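Long-range contact in transcriptional regulator, Crp/Fnr family (Eubacterium rectale ATCC 33656, PDB 3DV8), which probably regulates transcription as a two-chain DNA-binding protein, coupling a cyclic nucleotide-binding-type beta domain to a Crp-like helix-turn-helix domain: residues C44-T57 and T68-A82. Numbering follows the deposited sequence.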
ATOM      1  N   CYS A  44      19.732  -5.859   4.033  1.00 70.35           N
ATOM      2  CA  CYS A  44      18.843  -6.957   3.639  1.00 69.65           C
ATOM      3  C   CYS A  44      19.186  -8.167   4.514  1.00 69.09           C
ATOM      4  O   CYS A  44      19.650  -9.209   4.040  1.00 69.19           O
ATOM      5  CB  CYS A  44      18.920  -7.274   2.153  1.00 69.49           C
ATOM      6  SG  CYS A  44      17.587  -8.406   1.731  1.00 70.61           S
ATOM      7  N   THR A  45      18.947  -7.977   5.810  1.00 68.53           N
ATOM      8  CA  THR A  45      19.285  -8.947   6.853  1.00 68.28           C
ATOM      9  C   THR A  45      18.508 -10.260   6.735  1.00 67.26           C
ATOM     10  O   THR A  45      19.104 -11.328   6.559  1.00 67.33           O
ATOM     11  CB  THR A  45      19.112  -8.314   8.261  1.00 68.71           C
ATOM     12  OG1 THR A  45      17.831  -7.676   8.349  1.00 69.09           O
ATOM     13  CG2 THR A  45      20.197  -7.262   8.504  1.00 68.05           C
ATOM     14  N   GLY A  46      17.185 -10.167   6.788  1.00 65.81           N
ATOM     15  CA  GLY A  46      16.318 -11.342   6.680  1.00 64.38           C
ATOM     16  C   GLY A  46      14.959 -11.110   7.295  1.00 63.02           C
ATOM     17  O   GLY A  46      14.641  -9.983   7.683  1.00 62.45           O
ATOM     18  N   LEU A  47      14.157 -12.174   7.365  1.00 61.88           N
ATOM     19  CA  LEU A  47      12.835 -12.105   8.002  1.00 61.35           C
ATOM     20  C   LEU A  47      13.058 -12.067   9.507  1.00 60.79           C
ATOM     21  O   LEU A  47      13.933 -12.772  10.002  1.00 60.53           O
ATOM     22  CB  LEU A  47      11.919 -13.279   7.625  1.00 60.82           C
ATOM     23  CG  LEU A  47      11.328 -13.243   6.208  1.00 61.24           C
ATOM     24  CD1 LEU A  47      12.346 -13.560   5.104  1.00 58.73           C
ATOM     25  CD2 LEU A  47      10.179 -14.210   6.135  1.00 61.95           C
ATOM     26  N   LEU A  48      12.289 -11.232  10.210  1.00 60.47           N
ATOM     27  CA  LEU A  48      12.406 -11.063  11.664  1.00 60.45           C
ATOM     28  C   LEU A  48      11.156 -11.626  12.332  1.00 60.62           C
ATOM     29  O   LEU A  48      10.054 -11.278  11.932  1.00 60.89           O
ATOM     30  CB  LEU A  48      12.570  -9.580  12.060  1.00 60.16           C
ATOM     31  CG  LEU A  48      13.557  -8.720  11.263  1.00 59.37           C
ATOM     32  CD1 LEU A  48      13.470  -7.262  11.672  1.00 57.98           C
ATOM     33  CD2 LEU A  48      14.978  -9.235  11.385  1.00 60.00           C
ATOM     34  N   LEU A  49      11.338 -12.509  13.318  1.00 60.83           N
ATOM     35  CA  LEU A  49      10.243 -13.056  14.129  1.00 60.29           C
ATOM     36  C   LEU A  49      10.404 -12.369  15.488  1.00 59.44           C
ATOM     37  O   LEU A  49      11.432 -12.534  16.165  1.00 59.65           O
ATOM     38  CB  LEU A  49      10.335 -14.583  14.254  1.00 59.80           C
ATOM     39  CG  LEU A  49       9.207 -15.299  15.016  1.00 61.48           C
ATOM     40  CD1 LEU A  49       7.835 -15.071  14.368  1.00 64.12           C
ATOM     41  CD2 LEU A  49       9.485 -16.807  15.142  1.00 61.21           C
ATOM     42  N   VAL A  50       9.414 -11.565  15.858  1.00 58.31           N
ATOM     43  CA  VAL A  50       9.440 -10.830  17.117  1.00 57.64           C
ATOM     44  C   VAL A  50       9.035 -11.772  18.253  1.00 57.54           C
ATOM     45  O   VAL A  50       7.870 -12.143  18.362  1.00 57.64           O
ATOM     46  CB  VAL A  50       8.504  -9.573  17.057  1.00 57.64           C
ATOM     47  CG1 VAL A  50       8.448  -8.848  18.408  1.00 55.29           C
ATOM     48  CG2 VAL A  50       8.954  -8.607  15.946  1.00 53.73           C
ATOM     49  N   LYS A  51      10.007 -12.198  19.063  1.00 58.28           N
ATOM     50  CA  LYS A  51       9.723 -13.009  20.259  1.00 58.04           C
ATOM     51  C   LYS A  51       9.004 -12.119  21.279  1.00 57.55           C
ATOM     52  O   LYS A  51       7.964 -12.505  21.824  1.00 56.90           O
ATOM     53  CB  LYS A  51      10.995 -13.585  20.897  1.00 57.72           C
ATOM     54  CG  LYS A  51      10.715 -14.543  22.078  1.00 58.88           C
ATOM     55  CD  LYS A  51      11.961 -14.862  22.892  1.00 58.99           C
ATOM     56  CE  LYS A  51      11.605 -15.635  24.154  1.00 59.32           C
ATOM     57  NZ  LYS A  51      12.795 -15.868  25.014  1.00 62.76           N
ATOM     58  N   SER A  52       9.576 -10.936  21.524  1.00 57.50           N
ATOM     59  CA  SER A  52       9.036  -9.987  22.493  1.00 57.41           C
ATOM     60  C   SER A  52       9.534  -8.570  22.218  1.00 57.63           C
ATOM     61  O   SER A  52      10.738  -8.341  22.216  1.00 57.57           O
ATOM     62  CB  SER A  52       9.449 -10.428  23.900  1.00 57.28           C
ATOM     63  OG  SER A  52       9.008  -9.521  24.884  1.00 57.35           O
ATOM     64  N   GLY A  53       8.612  -7.635  21.986  1.00 58.11           N
ATOM     65  CA  GLY A  53       8.958  -6.236  21.714  1.00 58.73           C
ATOM     66  C   GLY A  53       8.022  -5.508  20.757  1.00 59.32           C
ATOM     67  O   GLY A  53       6.870  -5.919  20.546  1.00 59.61           O
ATOM     68  N   GLN A  54       8.537  -4.423  20.180  1.00 59.44           N
ATOM     69  CA  GLN A  54       7.765  -3.553  19.301  1.00 59.52           C
ATOM     70  C   GLN A  54       8.664  -2.895  18.241  1.00 59.45           C
ATOM     71  O   GLN A  54       9.651  -2.236  18.590  1.00 58.86           O
ATOM     72  CB  GLN A  54       7.048  -2.503  20.153  1.00 59.41           C
ATOM     73  CG  GLN A  54       6.025  -1.639  19.401  1.00 61.28           C
ATOM     74  CD  GLN A  54       5.334  -0.633  20.315  1.00 59.66           C
ATOM     75  OE1 GLN A  54       4.876  -0.973  21.406  1.00 58.80           O
ATOM     76  NE2 GLN A  54       5.251   0.604  19.864  1.00 58.95           N
ATOM     77  N   LEU A  55       8.327  -3.126  16.962  1.00 59.67           N
ATOM     78  CA  LEU A  55       9.038  -2.570  15.804  1.00 59.01           C
ATOM     79  C   LEU A  55       8.118  -1.610  15.063  1.00 57.99           C
ATOM     80  O   LEU A  55       6.886  -1.756  15.088  1.00 57.56           O
ATOM     81  CB  LEU A  55       9.514  -3.665  14.845  1.00 58.66           C
ATOM     82  CG  LEU A  55      10.468  -4.734  15.392  1.00 61.10           C
ATOM     83  CD1 LEU A  55      10.821  -5.728  14.273  1.00 60.79           C
ATOM     84  CD2 LEU A  55      11.741  -4.119  16.004  1.00 60.37           C
ATOM     85  N   ARG A  56       8.735  -0.644  14.395  1.00 56.82           N
ATOM     86  CA  ARG A  56       8.030   0.383  13.659  1.00 56.63           C
ATOM     87  C   ARG A  56       8.577   0.510  12.228  1.00 56.94           C
ATOM     88  O   ARG A  56       9.744   0.893  12.049  1.00 56.94           O
ATOM     89  CB  ARG A  56       8.236   1.691  14.402  1.00 57.33           C
ATOM     90  CG  ARG A  56       7.516   2.892  13.825  1.00 57.49           C
ATOM     91  CD  ARG A  56       8.365   4.138  13.927  1.00 56.70           C
ATOM     92  NE  ARG A  56       7.768   5.244  13.183  1.00 56.79           N
ATOM     93  CZ  ARG A  56       8.380   6.382  12.872  1.00 55.59           C
ATOM     94  NH1 ARG A  56       9.659   6.574  13.162  1.00 54.19           N
ATOM     95  NH2 ARG A  56       7.707   7.307  12.198  1.00 57.89           N
ATOM     96  N   THR A  57       7.730   0.198  11.232  1.00 56.16           N
ATOM     97  CA  THR A  57       8.068   0.348   9.816  1.00 55.36           C
ATOM     98  C   THR A  57       7.563   1.717   9.374  1.00 54.93           C
ATOM     99  O   THR A  57       6.401   2.031   9.557  1.00 54.29           O
ATOM    100  CB  THR A  57       7.469  -0.756   8.959  1.00 55.13           C
ATOM    101  OG1 THR A  57       8.018  -1.999   9.395  1.00 55.48           O
ATOM    102  CG2 THR A  57       7.803  -0.552   7.466  1.00 54.62           C
ATOM    103  N   THR A  68       4.444   6.579   9.874  1.00 53.32           N
ATOM    104  CA  THR A  68       4.456   5.144  10.206  1.00 53.51           C
ATOM    105  C   THR A  68       3.504   4.378   9.277  1.00 53.63           C
ATOM    106  O   THR A  68       2.333   4.741   9.153  1.00 54.16           O
ATOM    107  CB  THR A  68       4.008   4.879  11.678  1.00 52.91           C
ATOM    108  OG1 THR A  68       4.902   5.548  12.575  1.00 52.83           O
ATOM    109  CG2 THR A  68       3.977   3.381  12.018  1.00 50.65           C
ATOM    110  N   LEU A  69       4.015   3.330   8.634  1.00 53.71           N
ATOM    111  CA  LEU A  69       3.206   2.469   7.786  1.00 54.79           C
ATOM    112  C   LEU A  69       2.430   1.483   8.668  1.00 56.13           C
ATOM    113  O   LEU A  69       1.218   1.341   8.528  1.00 57.52           O
ATOM    114  CB  LEU A  69       4.068   1.742   6.752  1.00 54.70           C
ATOM    115  CG  LEU A  69       4.858   2.632   5.781  1.00 54.68           C
ATOM    116  CD1 LEU A  69       5.571   1.758   4.767  1.00 52.20           C
ATOM    117  CD2 LEU A  69       3.974   3.637   5.057  1.00 53.21           C
ATOM    118  N   TYR A  70       3.133   0.814   9.572  1.00 56.30           N
ATOM    119  CA  TYR A  70       2.525  -0.142  10.500  1.00 56.38           C
ATOM    120  C   TYR A  70       3.503  -0.457  11.616  1.00 56.85           C
ATOM    121  O   TYR A  70       4.689  -0.109  11.536  1.00 56.08           O
ATOM    122  CB  TYR A  70       2.140  -1.448   9.773  1.00 56.99           C
ATOM    123  CG  TYR A  70       3.295  -2.096   9.033  1.00 57.27           C
ATOM    124  CD1 TYR A  70       4.147  -3.001   9.678  1.00 54.94           C
ATOM    125  CD2 TYR A  70       3.546  -1.789   7.683  1.00 59.04           C
ATOM    126  CE1 TYR A  70       5.229  -3.579   9.013  1.00 58.56           C
ATOM    127  CE2 TYR A  70       4.617  -2.370   6.994  1.00 61.34           C
ATOM    128  CZ  TYR A  70       5.463  -3.261   7.671  1.00 61.84           C
ATOM    129  OH  TYR A  70       6.520  -3.844   7.011  1.00 61.42           O
ATOM    130  N   ARG A  71       2.991  -1.133  12.639  1.00 57.78           N
ATOM    131  CA  ARG A  71       3.782  -1.608  13.769  1.00 58.90           C
ATOM    132  C   ARG A  71       3.699  -3.135  13.856  1.00 58.92           C
ATOM    133  O   ARG A  71       2.673  -3.736  13.518  1.00 58.21           O
ATOM    134  CB  ARG A  71       3.298  -0.974  15.068  1.00 58.88           C
ATOM    135  CG  ARG A  71       3.763   0.460  15.276  1.00 59.13           C
ATOM    136  CD  ARG A  71       2.972   1.093  16.413  1.00 60.03           C
ATOM    137  NE  ARG A  71       3.622   2.228  17.073  1.00 59.67           N
ATOM    138  CZ  ARG A  71       3.027   3.033  17.962  1.00 62.39           C
ATOM    139  NH1 ARG A  71       1.727   2.930  18.258  1.00 66.08           N
ATOM    140  NH2 ARG A  71       3.726   4.006  18.530  1.00 62.61           N
ATOM    141  N   LEU A  72       4.802  -3.737  14.301  1.00 59.74           N
ATOM    142  CA  LEU A  72       4.914  -5.174  14.531  1.00 60.08           C
ATOM    143  C   LEU A  72       5.132  -5.371  16.042  1.00 60.34           C
ATOM    144  O   LEU A  72       5.957  -4.675  16.645  1.00 59.57           O
ATOM    145  CB  LEU A  72       6.073  -5.754  13.719  1.00 59.90           C
ATOM    146  CG  LEU A  72       6.042  -5.581  12.193  1.00 58.69           C
ATOM    147  CD1 LEU A  72       7.316  -6.157  11.616  1.00 56.96           C
ATOM    148  CD2 LEU A  72       4.821  -6.249  11.553  1.00 57.06           C
ATOM    149  N   PHE A  73       4.377  -6.301  16.635  1.00 61.20           N
ATOM    150  CA  PHE A  73       4.416  -6.616  18.086  1.00 61.31           C
ATOM    151  C   PHE A  73       4.892  -8.062  18.311  1.00 61.81           C
ATOM    152  O   PHE A  73       5.387  -8.692  17.374  1.00 62.19           O
ATOM    153  CB  PHE A  73       3.018  -6.388  18.675  1.00 60.36           C
ATOM    154  CG  PHE A  73       2.514  -4.995  18.490  1.00 58.30           C
ATOM    155  CD1 PHE A  73       2.900  -3.983  19.376  1.00 55.36           C
ATOM    156  CD2 PHE A  73       1.660  -4.685  17.431  1.00 56.34           C
ATOM    157  CE1 PHE A  73       2.433  -2.673  19.218  1.00 57.86           C
ATOM    158  CE2 PHE A  73       1.178  -3.375  17.255  1.00 58.52           C
ATOM    159  CZ  PHE A  73       1.563  -2.364  18.151  1.00 58.55           C
ATOM    160  N   ASP A  74       4.768  -8.571  19.545  1.00 62.11           N
ATOM    161  CA  ASP A  74       5.134  -9.966  19.892  1.00 62.48           C
ATOM    162  C   ASP A  74       4.420 -10.928  18.939  1.00 62.72           C
ATOM    163  O   ASP A  74       3.243 -10.733  18.667  1.00 62.58           O
ATOM    164  CB  ASP A  74       4.741 -10.328  21.347  1.00 61.80           C
ATOM    165  CG  ASP A  74       5.406  -9.431  22.404  1.00 59.81           C
ATOM    166  OD1 ASP A  74       5.973  -8.375  22.057  1.00 58.59           O
ATOM    167  OD2 ASP A  74       5.359  -9.775  23.600  1.00 58.49           O
HETATM  168  N   MSE A  75       5.156 -11.910  18.412  1.00 63.98           N
HETATM  169  CA  MSE A  75       4.669 -12.950  17.460  1.00 65.65           C
HETATM  170  C   MSE A  75       4.497 -12.559  15.986  1.00 64.89           C
HETATM  171  O   MSE A  75       4.307 -13.447  15.158  1.00 64.80           O
HETATM  172  CB  MSE A  75       3.419 -13.681  17.969  1.00 65.92           C
HETATM  173  CG  MSE A  75       3.684 -14.505  19.189  1.00 67.90           C
HETATM  174 SE   MSE A  75       2.064 -15.016  20.031  0.75 72.72          SE
HETATM  175  CE  MSE A  75       1.538 -13.197  20.840  1.00 70.66           C
ATOM    176  N   ASP A  76       4.566 -11.268  15.650  1.00 64.93           N
ATOM    177  CA  ASP A  76       4.518 -10.831  14.249  1.00 65.11           C
ATOM    178  C   ASP A  76       5.801 -11.231  13.523  1.00 66.23           C
ATOM    179  O   ASP A  76       6.809 -11.566  14.153  1.00 66.18           O
ATOM    180  CB  ASP A  76       4.330  -9.300  14.112  1.00 64.61           C
ATOM    181  CG  ASP A  76       2.885  -8.855  14.236  1.00 63.49           C
ATOM    182  OD1 ASP A  76       2.002  -9.502  13.632  1.00 64.32           O
ATOM    183  OD2 ASP A  76       2.634  -7.805  14.871  1.00 62.11           O
HETATM  184  N   MSE A  77       5.728 -11.223  12.194  1.00 67.62           N
HETATM  185  CA  MSE A  77       6.878 -11.448  11.328  1.00 69.47           C
HETATM  186  C   MSE A  77       7.105 -10.261  10.434  1.00 65.58           C
HETATM  187  O   MSE A  77       6.167  -9.714   9.880  1.00 64.97           O
HETATM  188  CB  MSE A  77       6.729 -12.694  10.474  1.00 68.84           C
HETATM  189  CG  MSE A  77       7.654 -13.818  10.868  1.00 72.25           C
HETATM  190 SE   MSE A  77       6.924 -15.430  10.151  0.75 80.65          SE
HETATM  191  CE  MSE A  77       5.412 -15.620  11.529  1.00 78.25           C
ATOM    192  N   CYS A  78       8.371  -9.893  10.291  1.00 63.34           N
ATOM    193  CA  CYS A  78       8.779  -8.806   9.429  1.00 61.43           C
ATOM    194  C   CYS A  78       9.241  -9.427   8.117  1.00 58.98           C
ATOM    195  O   CYS A  78      10.143 -10.262   8.124  1.00 57.86           O
ATOM    196  CB  CYS A  78       9.915  -8.031  10.077  1.00 60.95           C
ATOM    197  SG  CYS A  78      10.415  -6.626   9.121  1.00 63.20           S
ATOM    198  N   LEU A  79       8.597  -9.048   7.014  1.00 57.50           N
ATOM    199  CA  LEU A  79       8.977  -9.505   5.673  1.00 57.33           C
ATOM    200  C   LEU A  79       9.881  -8.500   4.967  1.00 57.33           C
ATOM    201  O   LEU A  79      10.867  -8.902   4.337  1.00 57.40           O
ATOM    202  CB  LEU A  79       7.733  -9.756   4.804  1.00 57.33           C
ATOM    203  CG  LEU A  79       7.916 -10.229   3.348  1.00 57.70           C
ATOM    204  CD1 LEU A  79       8.871 -11.413   3.235  1.00 58.86           C
ATOM    205  CD2 LEU A  79       6.575 -10.594   2.736  1.00 57.50           C
ATOM    206  N   LEU A  80       9.554  -7.202   5.095  1.00 57.32           N
ATOM    207  CA  LEU A  80      10.250  -6.105   4.375  1.00 56.85           C
ATOM    208  C   LEU A  80      11.702  -5.827   4.786  1.00 56.92           C
ATOM    209  O   LEU A  80      12.405  -5.074   4.099  1.00 56.54           O
ATOM    210  CB  LEU A  80       9.405  -4.818   4.375  1.00 56.73           C
ATOM    211  CG  LEU A  80       7.972  -4.951   3.824  1.00 53.99           C
ATOM    212  CD1 LEU A  80       7.251  -3.606   3.900  1.00 52.30           C
ATOM    213  CD2 LEU A  80       7.930  -5.509   2.397  1.00 51.93           C
ATOM    214  N   SER A  81      12.138  -6.434   5.895  1.00 57.37           N
ATOM    215  CA  SER A  81      13.551  -6.446   6.308  1.00 57.09           C
ATOM    216  C   SER A  81      14.398  -7.361   5.377  1.00 57.44           C
ATOM    217  O   SER A  81      15.637  -7.288   5.406  1.00 57.64           O
ATOM    218  CB  SER A  81      13.680  -6.871   7.774  1.00 56.65           C
ATOM    219  OG  SER A  81      12.894  -8.017   8.009  1.00 55.86           O
ATOM    220  N   ALA A  82      13.727  -8.233   4.603  1.00 57.19           N
ATOM    221  CA  ALA A  82      14.333  -9.072   3.572  1.00 57.26           C
ATOM    222  C   ALA A  82      13.794  -8.686   2.167  1.00 57.57           C
ATOM    223  O   ALA A  82      13.735  -9.545   1.296  1.00 57.95           O
ATOM    224  CB  ALA A  82      14.060 -10.555   3.877  1.00 56.04           C
TER
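Asp-74 bonds Gly-53 where the chain turns between two antiparallel ladders, a worked example of a side chain standing in for a backbone partner. Residues 44-57 and 68-82 pair in both sheets of the cyclic nucleotide-binding domain, a cupin-type beta sandwich, and the register slips by one residue between Leu-49 and Leu-55. Leu-48 with Cys-78 and Leu-55 with Leu-72 exchange paired backbone bonds. At the slip, Asp-74 OD1 accepts the N-H of Gly-53 at 2.7 Å, approached from above the carboxylate plane. Within the type II turn from Phe-73 to Asp-76, Asp-76 OD2 takes the Phe-73 N-H on its anti lone pair. Val-50 grips the turn through its backbone, N to Asp-76 O (3.1 Å) and O from Met-75 N (2.7 Å). Farther along, Ser-81 OG donates to Gly-46 O (2.7 Å).

At the other end, Thr-57 N bonds Tyr-70 O, while Thr-57 O accepts Leu-69 N at 2.9 Å and, weakly, Tyr-70 N, the signature of a classic bulge. With CG between the backbone N and the carbonyl carbon (chi1 55°), the Tyr-70 ring presents one face to Thr-57 CB, a CH-pi contact 3.7 Å from the centroid. On the opposite side of the sheet, Arg-56 NE reaches Thr-68 OG1 (2.9 Å) in the guanidinium plane; that hydroxyl also bonds His-178, and Arg-56 NH1 pairs with Glu-66. A leucine in place of Arg-56 would probably leave Glu-66 without this counter-charge and Thr-68 more weakly fixed. Gln-54 NE2 sits 3.6 Å from Arg-71 NE, over a guanidinium face, and both bond Glu-98. Thr-57 O at the bulge, Asp-74 at the corner and Glu-98 beside the ladder thus each take up donors that regular pairing leaves over.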